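Local coordinates for antifreeze protein (Uncultured bacterium, PDB 6EIO), which binds ice, apparently through two faces of a beta-helical solenoid, and so probably acts as an antifreeze protein of a bacterium from an Antarctic consortium, at residues T75-N79 and D80-N84; L115-P119 and G120-S124; V219-E222 and G223-F226. All coordinates share one frame; numbering follows the deposited sequence. Where two conformers were deposited one is given.

Contact 1 (T75-N79 and D80-N84)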
loop_
_atom_site.group_PDB
_atom_site.type_symbol
_atom_site.label_atom_id
_atom_site.label_comp_id
_atom_site.label_asym_id
_atom_site.label_seq_id
_atom_site.Cartn_x
_atom_site.Cartn_y
_atom_site.Cartn_z
ATOM N N THR A 75 -7.507 -4.168 16.785
ATOM C CA THR A 75 -7.123 -5.387 17.476
ATOM C C THR A 75 -5.761 -5.862 16.998
ATOM O O THR A 75 -5.479 -5.901 15.792
ATOM C CB THR A 75 -8.189 -6.484 17.312
ATOM O OG1 THR A 75 -9.427 -6.003 17.841
ATOM C CG2 THR A 75 -7.816 -7.752 18.063
ATOM N N LEU A 76 -4.937 -6.234 17.976
ATOM C CA LEU A 76 -3.610 -6.788 17.759
ATOM C C LEU A 76 -3.704 -8.303 17.600
ATOM O O LEU A 76 -4.193 -9.007 18.494
ATOM C CB LEU A 76 -2.722 -6.443 18.950
ATOM C CG LEU A 76 -1.298 -6.986 18.906
ATOM C CD1 LEU A 76 -0.548 -6.508 17.671
ATOM C CD2 LEU A 76 -0.548 -6.578 20.172
ATOM N N HIS A 77 -3.179 -8.813 16.488
ATOM C CA HIS A 77 -3.229 -10.228 16.136
ATOM C C HIS A 77 -1.806 -10.713 15.872
ATOM O O HIS A 77 -1.238 -10.404 14.820
ATOM C CB HIS A 77 -4.077 -10.409 14.881
ATOM C CG HIS A 77 -5.531 -10.136 15.080
ATOM N ND1 HIS A 77 -6.345 -11.011 15.761
ATOM C CD2 HIS A 77 -6.338 -9.121 14.676
ATOM C CE1 HIS A 77 -7.581 -10.541 15.778
ATOM N NE2 HIS A 77 -7.614 -9.400 15.120
ATOM N N ILE A 78 -1.239 -11.454 16.825
ATOM C CA ILE A 78 0.120 -11.978 16.717
ATOM C C ILE A 78 0.044 -13.497 16.736
ATOM O O ILE A 78 -0.351 -14.104 17.738
ATOM C CB ILE A 78 1.052 -11.484 17.830
ATOM C CG1 ILE A 78 1.117 -9.961 17.858
ATOM C CG2 ILE A 78 2.436 -12.087 17.631
ATOM C CD1 ILE A 78 1.942 -9.404 19.000
ATOM N N ASN A 79 0.397 -14.120 15.615
ATOM C CA ASN A 79 0.490 -15.578 15.537
ATOM C C ASN A 79 -0.792 -16.265 15.991
ATOM O O ASN A 79 -0.764 -17.348 16.566
ATOM C CB ASN A 79 1.717 -16.101 16.285
ATOM C CG ASN A 79 2.983 -15.668 15.609
ATOM O OD1 ASN A 79 3.045 -15.680 14.373
ATOM N ND2 ASN A 79 3.973 -15.231 16.375
ATOM N N ASP A 80 -1.918 -15.656 15.694
ATOM C CA ASP A 80 -3.215 -16.214 16.008
ATOM C C ASP A 80 -3.928 -16.624 14.720
ATOM O O ASP A 80 -3.393 -16.528 13.610
ATOM C CB ASP A 80 -3.996 -15.238 16.887
ATOM C CG ASP A 80 -4.459 -13.992 16.155
ATOM O OD1 ASP A 80 -3.980 -13.727 15.035
ATOM O OD2 ASP A 80 -5.328 -13.274 16.730
ATOM N N ALA A 81 -5.149 -17.115 14.854
ATOM C CA ALA A 81 -5.823 -17.655 13.691
ATOM C C ALA A 81 -5.958 -16.605 12.581
ATOM O O ALA A 81 -5.702 -16.878 11.396
ATOM C CB ALA A 81 -7.193 -18.168 14.117
ATOM N N ILE A 82 -6.397 -15.399 12.937
ATOM C CA ILE A 82 -6.633 -14.375 11.928
ATOM C C ILE A 82 -5.315 -13.909 11.315
ATOM O O ILE A 82 -5.220 -13.770 10.084
ATOM C CB ILE A 82 -7.479 -13.210 12.500
ATOM C CG1 ILE A 82 -8.890 -13.682 12.798
ATOM C CG2 ILE A 82 -7.484 -12.027 11.555
ATOM C CD1 ILE A 82 -9.766 -12.677 13.496
ATOM N N ALA A 83 -4.287 -13.655 12.134
ATOM C CA ALA A 83 -3.018 -13.216 11.554
ATOM C C ALA A 83 -2.440 -14.278 10.633
ATOM O O ALA A 83 -1.906 -13.958 9.562
ATOM C CB ALA A 83 -1.989 -12.871 12.626
ATOM N N ASN A 84 -2.500 -15.544 11.045
ATOM C CA ASN A 84 -1.893 -16.582 10.228
ATOM C C ASN A 84 -2.611 -16.701 8.887
ATOM O O ASN A 84 -1.975 -16.855 7.838
ATOM C CB ASN A 84 -1.889 -17.912 10.977
ATOM C CG ASN A 84 -0.911 -17.926 12.147
ATOM O OD1 ASN A 84 -0.133 -17.005 12.380
ATOM N ND2 ASN A 84 -1.004 -18.982 12.927
HETATM O O HOH W 1 2.682 -18.334 13.502
HETATM O O HOH W 2 0.641 -19.628 15.237
#
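His77 meets Asp80 where strand 76-78 gives way to helix 81-99. Its ND1 donates a nearly straight hydrogen bond (171°) to Asp80 OD2, 2.7 Å away; that oxygen lies in the ring plane and offers its syn lone pair, although the carboxylate is turned 40° from the imidazole. Aspartate suits the N-cap because it has two acceptors to spend: its OD1 takes the amide of the first helical turn, 2.9 Å from Ala83 N. With both oxygens engaged, the rotation of the carboxylate is largely fixed, and its charge would favour a proton on ND1. Ile82 lies over one face of the imidazole, its CB 4.3 Å from the His77 ring centroid in a CH-pi contact, while the small methyl of Ala83 fits close to the strand, CB 3.4 Å from His77 O. Next comes Asn79, a residue type that tolerates the positive phi needed for the turn. One water links it to the helix, 3.0 Å from Asn79 O and 2.9 Å from Asn84 ND2. Direct bonds tie these asparagines elsewhere: Asn79 ND2 to the carbonyls of Pro60 and Gly61, Asn84 OD1 to Ser59 OG. Strand 76-78 itself runs parallel to strand 55-58, its Leu76 and Ile78 side chains packing on Ile64 of strand 63-65, while the His77 ring also meets Phe36 of strand 36-40.

Contact 2 (L115-P119 and G120-S124); sequences LTLTP and GLYKS
Tyr122 reaches back across the bend in the chain to Thr118, and this polar link is the centre of the contact. The phenol OH donates to the backbone carbonyl, 2.6 Å from Thr118 O, meeting it at a C=O...donor angle of 126° and somewhat tilted from the carbonyl plane. The accepting oxygen lies at the edge of the ring, near its plane. With CG anti to its own carbonyl carbon (chi1 -65°), the tyrosine extends from strand 120-124 toward the preceding segment, and its length is what lets the hydroxyl span the gap.

The apolar contact comes from Leu117, whose side chain lies obliquely to the ring. Its CD2 touches the ring carbon CE2 of Tyr122 at 3.8 Å. Nearer the backbone, Leu117 CB lies against the hydroxyl, 3.7 Å from Tyr122 OH. The leucine also packs on Val135 and Phe137 of strand 135-138, while Tyr122 touches Ile18 of the N-terminal segment.

Backbone conformation makes the bend possible. Pro119, with its constrained phi, packs on Phe147 and leads into Gly120, whose phi of 138° would press a beta carbon against the carbonyl oxygen of Pro119; glycine avoids that collision. Gly120 then joins the neighbouring coil through backbone bonds with Ile146 and Val148.

Tyrosine thus combines two roles: its ring adds to the apolar interior, while its buried hydroxyl finds an acceptor in Thr118 O, a carbonyl at the bend itself. The polar end is therefore satisfied, and the far end of the side chain is tethered to the bend.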
loop_
_atom_site.group_PDB
_atom_site.type_symbol
_atom_site.label_atom_id
_atom_site.label_comp_id
_atom_site.label_asym_id
_atom_site.label_seq_id
_atom_site.Cartn_x
_atom_site.Cartn_y
_atom_site.Cartn_z
ATOM N N LEU A 115 2.857 13.071 -12.305
ATOM C CA LEU A 115 2.094 12.302 -13.270
ATOM C C LEU A 115 0.689 12.019 -12.762
ATOM O O LEU A 115 0.448 11.877 -11.570
ATOM C CB LEU A 115 2.755 10.968 -13.569
ATOM C CG LEU A 115 4.054 11.028 -14.330
ATOM C CD1 LEU A 115 4.519 9.602 -14.551
ATOM C CD2 LEU A 115 3.915 11.763 -15.654
ATOM N N THR A 116 -0.225 11.917 -13.711
ATOM C CA THR A 116 -1.547 11.367 -13.507
ATOM C C THR A 116 -1.601 9.965 -14.086
ATOM O O THR A 116 -1.234 9.732 -15.234
ATOM C CB THR A 116 -2.613 12.221 -14.157
ATOM O OG1 THR A 116 -2.801 13.363 -13.338
ATOM C CG2 THR A 116 -3.922 11.448 -14.253
ATOM N N LEU A 117 -2.048 9.041 -13.278
ATOM C CA LEU A 117 -2.261 7.657 -13.675
ATOM C C LEU A 117 -3.759 7.408 -13.758
ATOM O O LEU A 117 -4.483 7.566 -12.771
ATOM C CB LEU A 117 -1.601 6.701 -12.686
ATOM C CG LEU A 117 -0.102 6.892 -12.486
ATOM C CD1 LEU A 117 0.442 5.841 -11.534
ATOM C CD2 LEU A 117 0.635 6.856 -13.819
ATOM N N THR A 118 -4.213 7.009 -14.936
ATOM C CA THR A 118 -5.582 6.601 -15.181
ATOM C C THR A 118 -5.720 5.096 -14.928
ATOM O O THR A 118 -4.738 4.396 -14.658
ATOM C CB THR A 118 -5.970 7.033 -16.605
ATOM O OG1 THR A 118 -4.936 6.643 -17.519
ATOM C CG2 THR A 118 -6.117 8.555 -16.690
ATOM N N PRO A 119 -6.951 4.561 -14.934
ATOM C CA PRO A 119 -7.143 3.182 -14.458
ATOM C C PRO A 119 -6.409 2.160 -15.306
ATOM O O PRO A 119 -6.260 2.312 -16.522
ATOM C CB PRO A 119 -8.657 2.992 -14.538
ATOM C CG PRO A 119 -9.200 4.392 -14.340
ATOM C CD PRO A 119 -8.244 5.245 -15.133
ATOM N N GLY A 120 -5.996 1.079 -14.657
ATOM C CA GLY A 120 -5.404 -0.047 -15.359
ATOM C C GLY A 120 -4.211 -0.615 -14.631
ATOM O O GLY A 120 -4.141 -0.575 -13.392
ATOM N N LEU A 121 -3.301 -1.188 -15.417
ATOM C CA LEU A 121 -2.176 -1.984 -14.952
ATOM C C LEU A 121 -0.885 -1.301 -15.385
ATOM O O LEU A 121 -0.723 -0.954 -16.570
ATOM C CB LEU A 121 -2.260 -3.380 -15.578
ATOM C CG LEU A 121 -1.169 -4.373 -15.169
ATOM C CD1 LEU A 121 -1.155 -4.631 -13.676
ATOM C CD2 LEU A 121 -1.355 -5.671 -15.939
ATOM N N TYR A 122 0.030 -1.147 -14.432
ATOM C CA TYR A 122 1.311 -0.491 -14.634
ATOM C C TYR A 122 2.413 -1.412 -14.151
ATOM O O TYR A 122 2.254 -2.084 -13.122
ATOM C CB TYR A 122 1.376 0.805 -13.835
ATOM C CG TYR A 122 0.376 1.833 -14.305
ATOM C CD1 TYR A 122 -0.926 1.877 -13.796
ATOM C CD2 TYR A 122 0.718 2.741 -15.295
ATOM C CE1 TYR A 122 -1.843 2.810 -14.242
ATOM C CE2 TYR A 122 -0.184 3.679 -15.752
ATOM C CZ TYR A 122 -1.463 3.723 -15.215
ATOM O OH TYR A 122 -2.319 4.681 -15.687
ATOM N N LYS A 123 3.541 -1.400 -14.860
ATOM C CA LYS A 123 4.683 -2.224 -14.491
ATOM C C LYS A 123 5.965 -1.403 -14.517
ATOM O O LYS A 123 6.315 -0.802 -15.542
ATOM C CB LYS A 123 4.829 -3.410 -15.439
ATOM C CG LYS A 123 6.006 -4.297 -15.124
ATOM C CD LYS A 123 6.048 -5.502 -16.045
ATOM C CE LYS A 123 7.047 -6.538 -15.553
ATOM N NZ LYS A 123 6.727 -7.015 -14.169
ATOM N N SER A 124 6.671 -1.428 -13.394
ATOM C CA SER A 124 8.002 -0.850 -13.260
ATOM C C SER A 124 9.019 -1.971 -13.143
ATOM O O SER A 124 8.931 -2.811 -12.244
ATOM C CB SER A 124 8.077 0.043 -12.025
ATOM O OG SER A 124 9.360 0.640 -11.921
#

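Contact 3 (V219-E222 and G223-F226)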
loop_
_atom_site.group_PDB
_atom_site.type_symbol
_atom_site.label_atom_id
_atom_site.label_comp_id
_atom_site.label_asym_id
_atom_site.label_seq_id
_atom_site.Cartn_x
_atom_site.Cartn_y
_atom_site.Cartn_z
ATOM N N VAL A 219 7.656 -3.990 9.548
ATOM C CA VAL A 219 7.092 -2.655 9.414
ATOM C C VAL A 219 7.677 -1.778 10.510
ATOM O O VAL A 219 7.583 -2.102 11.701
ATOM C CB VAL A 219 5.555 -2.646 9.436
ATOM C CG1 VAL A 219 5.048 -1.214 9.358
ATOM C CG2 VAL A 219 5.011 -3.435 8.258
ATOM N N THR A 220 8.281 -0.665 10.086
ATOM C CA THR A 220 8.881 0.321 10.970
ATOM C C THR A 220 8.102 1.625 10.830
ATOM O O THR A 220 7.835 2.069 9.713
ATOM C CB THR A 220 10.359 0.528 10.619
ATOM O OG1 THR A 220 11.049 -0.720 10.711
ATOM C CG2 THR A 220 11.033 1.528 11.535
ATOM N N MET A 221 7.745 2.214 11.968
ATOM C CA MET A 221 6.895 3.386 12.022
ATOM C C MET A 221 7.504 4.419 12.963
ATOM O O MET A 221 8.158 4.077 13.956
ATOM C CB MET A 221 5.480 2.978 12.505
ATOM C CG MET A 221 4.717 2.120 11.496
ATOM S SD MET A 221 3.253 1.324 12.205
ATOM C CE MET A 221 4.045 0.136 13.270
ATOM N N GLU A 222 7.266 5.686 12.655
ATOM C CA GLU A 222 7.658 6.778 13.540
ATOM C C GLU A 222 6.609 7.886 13.424
ATOM O O GLU A 222 6.482 8.544 12.394
ATOM C CB GLU A 222 9.064 7.276 13.204
ATOM C CG GLU A 222 9.515 8.369 14.157
ATOM C CD GLU A 222 11.019 8.637 14.212
ATOM O OE1 GLU A 222 11.791 7.986 13.493
ATOM O OE2 GLU A 222 11.386 9.524 15.013
ATOM N N GLY A 223 5.830 8.076 14.486
ATOM C CA GLY A 223 4.852 9.151 14.506
ATOM C C GLY A 223 3.905 9.185 13.322
ATOM O O GLY A 223 3.626 10.260 12.788
ATOM N N ASN A 224 3.373 8.033 12.923
ATOM C CA ASN A 224 2.550 7.962 11.727
ATOM C C ASN A 224 1.061 7.935 12.043
ATOM O O ASN A 224 0.644 7.598 13.151
ATOM C CB ASN A 224 2.905 6.704 10.926
ATOM C CG ASN A 224 4.361 6.674 10.568
ATOM O OD1 ASN A 224 5.091 5.757 10.959
ATOM N ND2 ASN A 224 4.793 7.700 9.839
ATOM N N THR A 225 0.254 8.240 11.024
ATOM C CA THR A 225 -1.186 8.046 11.096
ATOM C C THR A 225 -1.592 7.046 10.025
ATOM O O THR A 225 -1.356 7.278 8.839
ATOM C CB THR A 225 -1.933 9.357 10.868
ATOM O OG1 THR A 225 -1.456 10.293 11.822
ATOM C CG2 THR A 225 -3.449 9.162 10.993
ATOM N N PHE A 226 -2.223 5.953 10.449
ATOM C CA PHE A 226 -2.752 4.936 9.540
ATOM C C PHE A 226 -4.263 4.861 9.705
ATOM O O PHE A 226 -4.756 4.717 10.832
ATOM C CB PHE A 226 -2.182 3.545 9.888
ATOM C CG PHE A 226 -0.710 3.394 9.648
ATOM C CD1 PHE A 226 0.215 3.698 10.637
ATOM C CD2 PHE A 226 -0.262 2.910 8.427
ATOM C CE1 PHE A 226 1.580 3.530 10.397
ATOM C CE2 PHE A 226 1.092 2.772 8.171
ATOM C CZ PHE A 226 2.017 3.085 9.147
#
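Asn224 folds back over the turn to touch both Glu222 and Met221. Its CG stands anti to its own carbonyl carbon, beside the backbone N, which brings the amide oxygen back to the end of strand 219-222. There Asn224 OD1 accepts from Glu222 N at 2.8 Å, through a bent bond of 140° in which the donor sits above the carbonyl plane and off the lone pairs. The same oxygen lies 3.2 Å from Met221 CB. The other end of the amide, ND2, donates to the carbonyls of Asp203 and Ala206, and this fixes which way round the group is held. Asparagine suits the place because one short, flat group can accept from its own turn and donate to the neighbouring one.

Met221 is deposited in two conformers, so the following holds for one of them. Its chain bends at chi3 (-70°), and the sulfur comes obliquely beside the ring of Phe226 in a Met-aromatic contact, its SD 3.3 Å from Phe226 CE1 and 4.3 Å from the ring centroid, 52° off the normal. A flexible, polarisable side chain fits well against that ring, which also stands edge-to-face with Phe202.

Glu222 turns away, touching Thr47 and Thr204. Gly223 completes the bend with a positive phi, which glycine adopts easily. The turn is one corner of the right-handed beta-helix of this ice-binding family, with the Asn224 amide bonded both to its own coil and to the preceding one, and Met221 and Phe226 packed inside.

In the fold
Three separate bends of one chain are involved, and because each contact closes its own short turn before the next begins, none encloses or crosses another. Contact 1 comes first, closing the passage from strand 76-78 into helix 81-99, which packs along the solenoid. Once that helix has been traversed, contact 2 closes the corner between strands 116-117 and 120-124, with its centre about 33 Å from that of contact 1 and on the other side of the chain's centre. The later coils bring the chain back, so that contact 3, at the corner between strands 219-222 and 225-227, comes within about 9 Å of contact 1, nearest atoms, without touching it.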